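Local coordinates for (S)-ureidoglycine--glyoxylate transaminase (Bacillus subtilis, PDB 3ISL), which transfers the amino group of (S)-ureidoglycine to glyoxylate, yielding oxalurate and glycine in purine catabolism with pyridoxal 5'-phosphate as cofactor, at residues 209-222 against 241-255. Sequence-based numbering, arbitrary orientation.
Sequences ITYNERVADVIAAR and NRPITSNYFDLSQLE
Arg222 lies along the chain at 242-244, and its guanidinium illustrates how one arginine can tie together several backbone carbonyls. NE points at Arg242 O, 2.9 Å away, in a bond that is almost straight (178° at the hydrogen) and lies in the guanidinium plane. From the same group NH2 makes a weak, bent bond to Pro243 O and donates to a water that also accepts from Thr245 N, while NH1 is bound to Ile83 O, just past helix 71-82. Ile244 crosses the arginine at about a right angle and lays CG1 over the centre of one guanidinium face, 3.9 Å from CZ. The arginine chain is extended as far as CD and then bends (chi3 72°), which turns the planar end onto these carbonyls. With the guanidinium gone, as in an alanine, Arg242 O and Ile83 O would probably lose their donor, the water-mediated link to Thr245 would be cut, and one side of Ile244 would be uncovered.

In this class-V aminotransferase the contact packs strand 206-211, next to the edge strand 63-68 of the large mixed sheet, and the helix 213-220 that follows it against the start of helix 251-257; the short helical segments cross at 109°, with axes 9.9 Å apart. Ile219 and Leu251 fill the angle between them. CD1 of Ile219 reaches Leu251 CB at 3.7 Å, and its CG2, anti to the backbone N, rests against Ser252 CB. Leu251 in turn meets Ile209 tip to tip, CD2 to CD1 at 3.7 Å, and sets CD1 against Tyr211 CE2. Beyond this apolar patch, Tyr211 OH donates to Glu255 OE2 at 2.6 Å, the carboxylate lying nearly coplanar with the ring at its edge. Tyr65 of strand 63-68 shares that hydroxyl through its own OH.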
ATOM      1  N   ILE A 209      10.410   3.973  -6.781  1.00 25.80           N
ATOM      2  CA  ILE A 209      11.557   4.751  -6.306  1.00 25.94           C
ATOM      3  C   ILE A 209      12.751   4.364  -7.091  1.00 24.70           C
ATOM      4  O   ILE A 209      12.807   3.259  -7.608  1.00 25.66           O
ATOM      5  CB  ILE A 209      11.857   4.581  -4.784  1.00 25.17           C
ATOM      6  CG1 ILE A 209      12.260   3.155  -4.455  1.00 26.08           C
ATOM      7  CG2 ILE A 209      10.658   4.975  -3.936  1.00 27.33           C
ATOM      8  CD1 ILE A 209      12.676   2.949  -2.932  1.00 28.15           C
ATOM      9  N   THR A 210      13.714   5.268  -7.167  1.00 24.65           N
ATOM     10  CA  THR A 210      14.997   4.930  -7.671  1.00 23.67           C
ATOM     11  C   THR A 210      16.064   5.693  -6.892  1.00 25.10           C
ATOM     12  O   THR A 210      15.853   6.844  -6.437  1.00 24.80           O
ATOM     13  CB  THR A 210      15.115   5.214  -9.230  1.00 25.22           C
ATOM     14  OG1 THR A 210      16.301   4.623  -9.756  1.00 21.73           O
ATOM     15  CG2 THR A 210      15.081   6.674  -9.560  1.00 20.03           C
ATOM     16  N   TYR A 211      17.241   5.085  -6.813  1.00 25.17           N
ATOM     17  CA  TYR A 211      18.381   5.747  -6.214  1.00 26.31           C
ATOM     18  C   TYR A 211      19.705   5.096  -6.630  1.00 26.79           C
ATOM     19  O   TYR A 211      19.705   3.980  -7.127  1.00 26.84           O
ATOM     20  CB  TYR A 211      18.228   5.789  -4.702  1.00 24.24           C
ATOM     21  CG  TYR A 211      18.098   4.438  -4.052  1.00 27.49           C
ATOM     22  CD1 TYR A 211      19.231   3.668  -3.708  1.00 28.94           C
ATOM     23  CD2 TYR A 211      16.844   3.929  -3.744  1.00 24.59           C
ATOM     24  CE1 TYR A 211      19.083   2.416  -3.042  1.00 25.52           C
ATOM     25  CE2 TYR A 211      16.699   2.709  -3.109  1.00 27.24           C
ATOM     26  CZ  TYR A 211      17.802   1.957  -2.789  1.00 27.47           C
ATOM     27  OH  TYR A 211      17.579   0.774  -2.172  1.00 25.41           O
ATOM     28  N   ASN A 212      20.800   5.848  -6.455  1.00 28.07           N
ATOM     29  CA  ASN A 212      22.172   5.487  -6.897  1.00 28.41           C
ATOM     30  C   ASN A 212      22.999   4.901  -5.776  1.00 29.14           C
ATOM     31  O   ASN A 212      22.482   4.641  -4.685  1.00 29.60           O
ATOM     32  CB  ASN A 212      22.908   6.702  -7.565  1.00 27.48           C
ATOM     33  CG  ASN A 212      23.088   7.930  -6.621  1.00 26.52           C
ATOM     34  OD1 ASN A 212      22.892   7.854  -5.415  1.00 26.78           O
ATOM     35  ND2 ASN A 212      23.474   9.053  -7.196  1.00 25.18           N
ATOM     36  N   GLU A 213      24.288   4.671  -6.055  1.00 31.76           N
ATOM     37  CA  GLU A 213      25.262   4.036  -5.151  1.00 31.13           C
ATOM     38  C   GLU A 213      25.612   4.983  -3.985  1.00 30.87           C
ATOM     39  O   GLU A 213      25.799   4.525  -2.854  1.00 30.75           O
ATOM     40  CB  GLU A 213      26.498   3.582  -5.960  1.00 32.42           C
ATOM     41  CG  GLU A 213      27.842   3.594  -5.191  1.00 39.37           C
ATOM     42  CD  GLU A 213      29.095   2.939  -5.939  1.00 48.17           C
ATOM     43  OE1 GLU A 213      29.763   2.072  -5.314  1.00 47.03           O
ATOM     44  OE2 GLU A 213      29.409   3.297  -7.118  1.00 49.07           O
ATOM     45  N   ARG A 214      25.623   6.303  -4.239  1.00 30.59           N
ATOM     46  CA  ARG A 214      25.722   7.289  -3.124  1.00 30.22           C
ATOM     47  C   ARG A 214      24.643   7.048  -2.071  1.00 28.07           C
ATOM     48  O   ARG A 214      24.949   6.938  -0.883  1.00 26.34           O
ATOM     49  CB  ARG A 214      25.667   8.749  -3.607  1.00 29.22           C
ATOM     50  CG  ARG A 214      26.801   9.133  -4.565  1.00 31.06           C
ATOM     51  CD  ARG A 214      27.385  10.532  -4.240  1.00 34.97           C
ATOM     52  NE  ARG A 214      26.388  11.504  -4.552  1.00 34.33           N
ATOM     53  CZ  ARG A 214      26.086  12.579  -3.858  1.00 30.70           C
ATOM     54  NH1 ARG A 214      26.767  12.940  -2.806  1.00 27.15           N
ATOM     55  NH2 ARG A 214      25.085  13.328  -4.296  1.00 32.35           N
ATOM     56  N   VAL A 215      23.385   6.957  -2.518  1.00 26.70           N
ATOM     57  CA  VAL A 215      22.246   6.615  -1.618  1.00 24.93           C
ATOM     58  C   VAL A 215      22.367   5.210  -0.998  1.00 23.90           C
ATOM     59  O   VAL A 215      22.183   5.051   0.215  1.00 22.20           O
ATOM     60  CB  VAL A 215      20.865   6.827  -2.246  1.00 25.64           C
ATOM     61  CG1 VAL A 215      19.743   6.521  -1.216  1.00 23.27           C
ATOM     62  CG2 VAL A 215      20.726   8.264  -2.671  1.00 24.71           C
ATOM     63  N   ALA A 216      22.755   4.234  -1.809  1.00 23.75           N
ATOM     64  CA  ALA A 216      22.794   2.840  -1.348  1.00 25.85           C
ATOM     65  C   ALA A 216      23.884   2.652  -0.269  1.00 25.85           C
ATOM     66  O   ALA A 216      23.640   2.014   0.745  1.00 26.55           O
ATOM     67  CB  ALA A 216      22.971   1.811  -2.541  1.00 25.47           C
ATOM     68  N   ASP A 217      25.060   3.257  -0.451  1.00 27.52           N
ATOM     69  CA  ASP A 217      26.105   3.162   0.605  1.00 27.47           C
ATOM     70  C   ASP A 217      25.689   3.750   1.978  1.00 27.93           C
ATOM     71  O   ASP A 217      26.076   3.208   3.015  1.00 27.60           O
ATOM     72  CB  ASP A 217      27.423   3.778   0.125  1.00 27.99           C
ATOM     73  CG  ASP A 217      27.992   3.034  -1.071  1.00 28.42           C
ATOM     74  OD1 ASP A 217      28.879   3.563  -1.713  1.00 31.46           O
ATOM     75  OD2 ASP A 217      27.485   1.937  -1.402  1.00 33.10           O
ATOM     76  N   VAL A 218      24.942   4.856   1.993  1.00 26.40           N
ATOM     77  CA  VAL A 218      24.437   5.406   3.252  1.00 26.52           C
ATOM     78  C   VAL A 218      23.427   4.425   3.884  1.00 27.95           C
ATOM     79  O   VAL A 218      23.417   4.263   5.083  1.00 28.44           O
ATOM     80  CB  VAL A 218      23.764   6.776   3.027  1.00 26.60           C
ATOM     81  CG1 VAL A 218      22.930   7.189   4.259  1.00 28.04           C
ATOM     82  CG2 VAL A 218      24.782   7.828   2.659  1.00 25.15           C
ATOM     83  N   ILE A 219      22.615   3.745   3.062  1.00 28.04           N
ATOM     84  CA  ILE A 219      21.631   2.795   3.552  1.00 27.98           C
ATOM     85  C   ILE A 219      22.379   1.569   4.101  1.00 29.46           C
ATOM     86  O   ILE A 219      22.041   1.033   5.147  1.00 29.23           O
ATOM     87  CB  ILE A 219      20.698   2.396   2.407  1.00 27.88           C
ATOM     88  CG1 ILE A 219      19.879   3.604   1.901  1.00 26.08           C
ATOM     89  CG2 ILE A 219      19.809   1.265   2.820  1.00 27.46           C
ATOM     90  CD1 ILE A 219      18.839   3.227   0.874  1.00 25.64           C
ATOM     91  N   ALA A 220      23.419   1.140   3.398  1.00 30.39           N
ATOM     92  CA  ALA A 220      24.184  -0.006   3.855  1.00 31.39           C
ATOM     93  C   ALA A 220      24.832   0.278   5.199  1.00 32.23           C
ATOM     94  O   ALA A 220      24.911  -0.628   6.041  1.00 33.18           O
ATOM     95  CB  ALA A 220      25.228  -0.405   2.827  1.00 31.01           C
ATOM     96  N   ALA A 221      25.297   1.508   5.426  1.00 33.16           N
ATOM     97  CA  ALA A 221      25.937   1.825   6.730  1.00 34.71           C
ATOM     98  C   ALA A 221      24.962   1.679   7.930  1.00 36.21           C
ATOM     99  O   ALA A 221      25.353   1.889   9.089  1.00 37.18           O
ATOM    100  CB  ALA A 221      26.604   3.187   6.708  1.00 33.41           C
ATOM    101  N   ARG A 222      23.720   1.256   7.648  1.00 36.76           N
ATOM    102  CA  ARG A 222      22.647   1.151   8.651  1.00 37.13           C
ATOM    103  C   ARG A 222      21.831  -0.199   8.736  1.00 36.29           C
ATOM    104  O   ARG A 222      21.773  -1.018   7.807  1.00 35.28           O
ATOM    105  CB  ARG A 222      21.660   2.310   8.476  1.00 36.73           C
ATOM    106  CG  ARG A 222      22.237   3.736   8.530  1.00 39.05           C
ATOM    107  CD  ARG A 222      21.065   4.771   8.293  1.00 39.04           C
ATOM    108  NE  ARG A 222      20.197   4.821   9.470  1.00 36.95           N
ATOM    109  CZ  ARG A 222      19.165   5.635   9.664  1.00 37.75           C
ATOM    110  NH1 ARG A 222      18.803   6.523   8.739  1.00 34.57           N
ATOM    111  NH2 ARG A 222      18.479   5.542  10.812  1.00 38.26           N
ATOM    112  N   ASN A 241      25.241  -0.064  12.351  1.00 53.05           N
ATOM    113  CA  ASN A 241      24.891   1.181  13.052  1.00 52.96           C
ATOM    114  C   ASN A 241      23.406   1.304  13.382  1.00 52.69           C
ATOM    115  O   ASN A 241      22.680   0.298  13.435  1.00 53.06           O
ATOM    116  CB  ASN A 241      25.315   2.418  12.245  1.00 52.97           C
ATOM    117  CG  ASN A 241      26.781   2.411  11.874  1.00 52.77           C
ATOM    118  OD1 ASN A 241      27.528   1.502  12.234  1.00 52.72           O
ATOM    119  ND2 ASN A 241      27.200   3.429  11.134  1.00 52.47           N
ATOM    120  N   ARG A 242      22.976   2.552  13.589  1.00 51.99           N
ATOM    121  CA  ARG A 242      21.594   2.883  13.935  1.00 51.49           C
ATOM    122  C   ARG A 242      20.671   2.449  12.804  1.00 50.62           C
ATOM    123  O   ARG A 242      20.785   2.985  11.681  1.00 50.14           O
ATOM    124  CB  ARG A 242      21.463   4.398  14.142  1.00 52.24           C
ATOM    125  CG  ARG A 242      20.220   4.901  14.904  1.00 53.01           C
ATOM    126  CD  ARG A 242      20.398   6.402  15.258  1.00 54.18           C
ATOM    127  NE  ARG A 242      21.747   6.879  14.904  1.00 56.01           N
ATOM    128  CZ  ARG A 242      22.307   8.040  15.278  1.00 56.68           C
ATOM    129  NH1 ARG A 242      21.667   8.910  16.058  1.00 56.92           N
ATOM    130  NH2 ARG A 242      23.536   8.332  14.871  1.00 56.19           N
ATOM    131  N   PRO A 243      19.766   1.472  13.087  1.00 49.52           N
ATOM    132  CA  PRO A 243      18.792   1.041  12.080  1.00 48.52           C
ATOM    133  C   PRO A 243      17.792   2.152  11.723  1.00 47.41           C
ATOM    134  O   PRO A 243      17.533   3.051  12.528  1.00 46.89           O
ATOM    135  CB  PRO A 243      18.058  -0.129  12.761  1.00 48.78           C
ATOM    136  CG  PRO A 243      18.207   0.108  14.246  1.00 49.58           C
ATOM    137  CD  PRO A 243      19.583   0.766  14.380  1.00 49.74           C
ATOM    138  N   ILE A 244      17.264   2.079  10.501  1.00 46.24           N
ATOM    139  CA  ILE A 244      16.119   2.881  10.045  1.00 44.92           C
ATOM    140  C   ILE A 244      14.897   2.568  10.964  1.00 44.93           C
ATOM    141  O   ILE A 244      14.587   1.368  11.218  1.00 44.97           O
ATOM    142  CB  ILE A 244      15.847   2.565   8.557  1.00 44.55           C
ATOM    143  CG1 ILE A 244      17.050   3.024   7.714  1.00 45.64           C
ATOM    144  CG2 ILE A 244      14.515   3.121   8.092  1.00 42.11           C
ATOM    145  CD1 ILE A 244      17.394   2.108   6.534  1.00 47.55           C
ATOM    146  N   THR A 245      14.244   3.631  11.469  1.00 43.63           N
ATOM    147  CA  THR A 245      13.148   3.542  12.477  1.00 43.15           C
ATOM    148  C   THR A 245      11.916   2.720  12.001  1.00 43.12           C
ATOM    149  O   THR A 245      11.402   1.840  12.725  1.00 43.27           O
ATOM    150  CB  THR A 245      12.754   4.971  12.987  1.00 43.46           C
ATOM    151  OG1 THR A 245      13.932   5.633  13.470  1.00 42.18           O
ATOM    152  CG2 THR A 245      11.661   4.949  14.099  1.00 42.10           C
ATOM    153  N   SER A 246      11.476   2.974  10.770  1.00 42.44           N
ATOM    154  CA  SER A 246      10.443   2.134  10.166  1.00 42.14           C
ATOM    155  C   SER A 246      11.026   0.789   9.656  1.00 42.11           C
ATOM    156  O   SER A 246      11.906   0.769   8.778  1.00 42.23           O
ATOM    157  CB  SER A 246       9.735   2.899   9.035  1.00 42.14           C
ATOM    158  OG  SER A 246       8.718   2.117   8.445  1.00 39.07           O
ATOM    159  N   ASN A 247      10.563  -0.319  10.239  1.00 41.20           N
ATOM    160  CA  ASN A 247      10.830  -1.631   9.658  1.00 40.62           C
ATOM    161  C   ASN A 247      10.261  -1.766   8.223  1.00 40.19           C
ATOM    162  O   ASN A 247      10.953  -2.249   7.309  1.00 38.52           O
ATOM    163  CB  ASN A 247      10.273  -2.758  10.556  1.00 40.44           C
ATOM    164  CG  ASN A 247      10.375  -4.137   9.883  1.00 41.20           C
ATOM    165  OD1 ASN A 247      11.431  -4.785   9.924  1.00 41.09           O
ATOM    166  ND2 ASN A 247       9.282  -4.574   9.238  1.00 39.37           N
ATOM    167  N   TYR A 248       8.997  -1.337   8.037  1.00 39.65           N
ATOM    168  CA  TYR A 248       8.305  -1.462   6.741  1.00 39.73           C
ATOM    169  C   TYR A 248       8.970  -0.582   5.659  1.00 40.00           C
ATOM    170  O   TYR A 248       9.124  -1.023   4.507  1.00 41.04           O
ATOM    171  CB  TYR A 248       6.817  -1.120   6.894  1.00 39.05           C
ATOM    172  CG  TYR A 248       5.948  -1.338   5.671  1.00 40.09           C
ATOM    173  CD1 TYR A 248       5.426  -2.616   5.374  1.00 37.98           C
ATOM    174  CD2 TYR A 248       5.645  -0.258   4.806  1.00 39.61           C
ATOM    175  CE1 TYR A 248       4.597  -2.811   4.285  1.00 39.88           C
ATOM    176  CE2 TYR A 248       4.815  -0.419   3.699  1.00 39.09           C
ATOM    177  CZ  TYR A 248       4.286  -1.701   3.425  1.00 42.75           C
ATOM    178  OH  TYR A 248       3.444  -1.881   2.311  1.00 40.87           O
ATOM    179  N   PHE A 249       9.420   0.616   6.039  1.00 39.66           N
ATOM    180  CA  PHE A 249      10.156   1.521   5.111  1.00 39.56           C
ATOM    181  C   PHE A 249      11.696   1.344   5.099  1.00 39.54           C
ATOM    182  O   PHE A 249      12.424   2.235   4.648  1.00 39.54           O
ATOM    183  CB  PHE A 249       9.751   2.995   5.381  1.00 40.39           C
ATOM    184  CG  PHE A 249       8.259   3.277   5.205  1.00 40.01           C
ATOM    185  CD1 PHE A 249       7.532   2.708   4.138  1.00 39.73           C
ATOM    186  CD2 PHE A 249       7.591   4.096   6.110  1.00 41.80           C
ATOM    187  CE1 PHE A 249       6.155   2.953   3.980  1.00 39.97           C
ATOM    188  CE2 PHE A 249       6.210   4.359   5.966  1.00 41.92           C
ATOM    189  CZ  PHE A 249       5.493   3.766   4.910  1.00 41.22           C
ATOM    190  N   ASP A 250      12.192   0.195   5.602  1.00 39.73           N
ATOM    191  CA  ASP A 250      13.647  -0.079   5.671  1.00 39.31           C
ATOM    192  C   ASP A 250      14.201  -0.498   4.268  1.00 39.59           C
ATOM    193  O   ASP A 250      14.140  -1.690   3.896  1.00 39.53           O
ATOM    194  CB  ASP A 250      13.949  -1.142   6.758  1.00 38.98           C
ATOM    195  CG  ASP A 250      15.486  -1.351   7.013  1.00 40.41           C
ATOM    196  OD1 ASP A 250      15.836  -1.992   8.060  1.00 32.95           O
ATOM    197  OD2 ASP A 250      16.327  -0.857   6.183  1.00 36.22           O
ATOM    198  N   LEU A 251      14.703   0.470   3.489  1.00 38.58           N
ATOM    199  CA  LEU A 251      15.164   0.188   2.098  1.00 39.35           C
ATOM    200  C   LEU A 251      16.279  -0.861   2.026  1.00 39.12           C
ATOM    201  O   LEU A 251      16.484  -1.491   1.002  1.00 38.81           O
ATOM    202  CB  LEU A 251      15.602   1.484   1.358  1.00 37.85           C
ATOM    203  CG  LEU A 251      14.537   2.566   1.200  1.00 38.43           C
ATOM    204  CD1 LEU A 251      15.046   3.682   0.320  1.00 37.34           C
ATOM    205  CD2 LEU A 251      13.182   2.046   0.654  1.00 40.04           C
ATOM    206  N   SER A 252      17.023  -0.995   3.128  1.00 40.12           N
ATOM    207  CA  SER A 252      18.106  -1.982   3.280  1.00 41.33           C
ATOM    208  C   SER A 252      17.586  -3.425   3.281  1.00 42.23           C
ATOM    209  O   SER A 252      18.284  -4.333   2.821  1.00 43.14           O
ATOM    210  CB  SER A 252      18.847  -1.779   4.599  1.00 40.73           C
ATOM    211  OG  SER A 252      19.970  -2.597   4.592  1.00 42.49           O
ATOM    212  N   GLN A 253      16.396  -3.615   3.859  1.00 42.23           N
ATOM    213  CA  GLN A 253      15.683  -4.878   3.782  1.00 43.47           C
ATOM    214  C   GLN A 253      14.939  -4.956   2.464  1.00 43.85           C
ATOM    215  O   GLN A 253      14.903  -6.036   1.858  1.00 44.69           O
ATOM    216  CB  GLN A 253      14.701  -5.036   4.942  1.00 43.07           C
ATOM    217  CG  GLN A 253      15.394  -4.962   6.309  1.00 42.49           C
ATOM    218  CD  GLN A 253      14.445  -5.262   7.427  1.00 43.06           C
ATOM    219  OE1 GLN A 253      14.070  -6.425   7.638  1.00 45.30           O
ATOM    220  NE2 GLN A 253      14.072  -4.226   8.190  1.00 40.16           N
ATOM    221  N   LEU A 254      14.360  -3.832   2.016  1.00 43.66           N
ATOM    222  CA  LEU A 254      13.662  -3.798   0.711  1.00 43.19           C
ATOM    223  C   LEU A 254      14.594  -4.086  -0.498  1.00 43.58           C
ATOM    224  O   LEU A 254      14.140  -4.651  -1.517  1.00 43.87           O
ATOM    225  CB  LEU A 254      12.850  -2.519   0.542  1.00 42.77           C
ATOM    226  CG  LEU A 254      11.571  -2.713   1.362  1.00 43.85           C
ATOM    227  CD1 LEU A 254      10.884  -1.417   1.719  1.00 42.95           C
ATOM    228  CD2 LEU A 254      10.627  -3.671   0.611  1.00 41.81           C
ATOM    229  N   GLU A 255      15.889  -3.752  -0.375  1.00 42.61           N
ATOM    230  CA  GLU A 255      16.815  -4.120  -1.441  1.00 42.03           C
ATOM    231  C   GLU A 255      17.120  -5.633  -1.531  1.00 42.88           C
ATOM    232  O   GLU A 255      17.303  -6.155  -2.642  1.00 42.77           O
ATOM    233  CB  GLU A 255      18.028  -3.198  -1.566  1.00 41.07           C
ATOM    234  CG  GLU A 255      18.827  -2.809  -0.359  1.00 39.63           C
ATOM    235  CD  GLU A 255      19.881  -1.750  -0.721  1.00 34.43           C
ATOM    236  OE1 GLU A 255      21.103  -1.975  -0.566  1.00 40.05           O
ATOM    237  OE2 GLU A 255      19.481  -0.688  -1.209  1.00 31.89           O
TER
HETATM  238  O   HOH W   1      15.675   6.306  10.549  1.00 30.42           O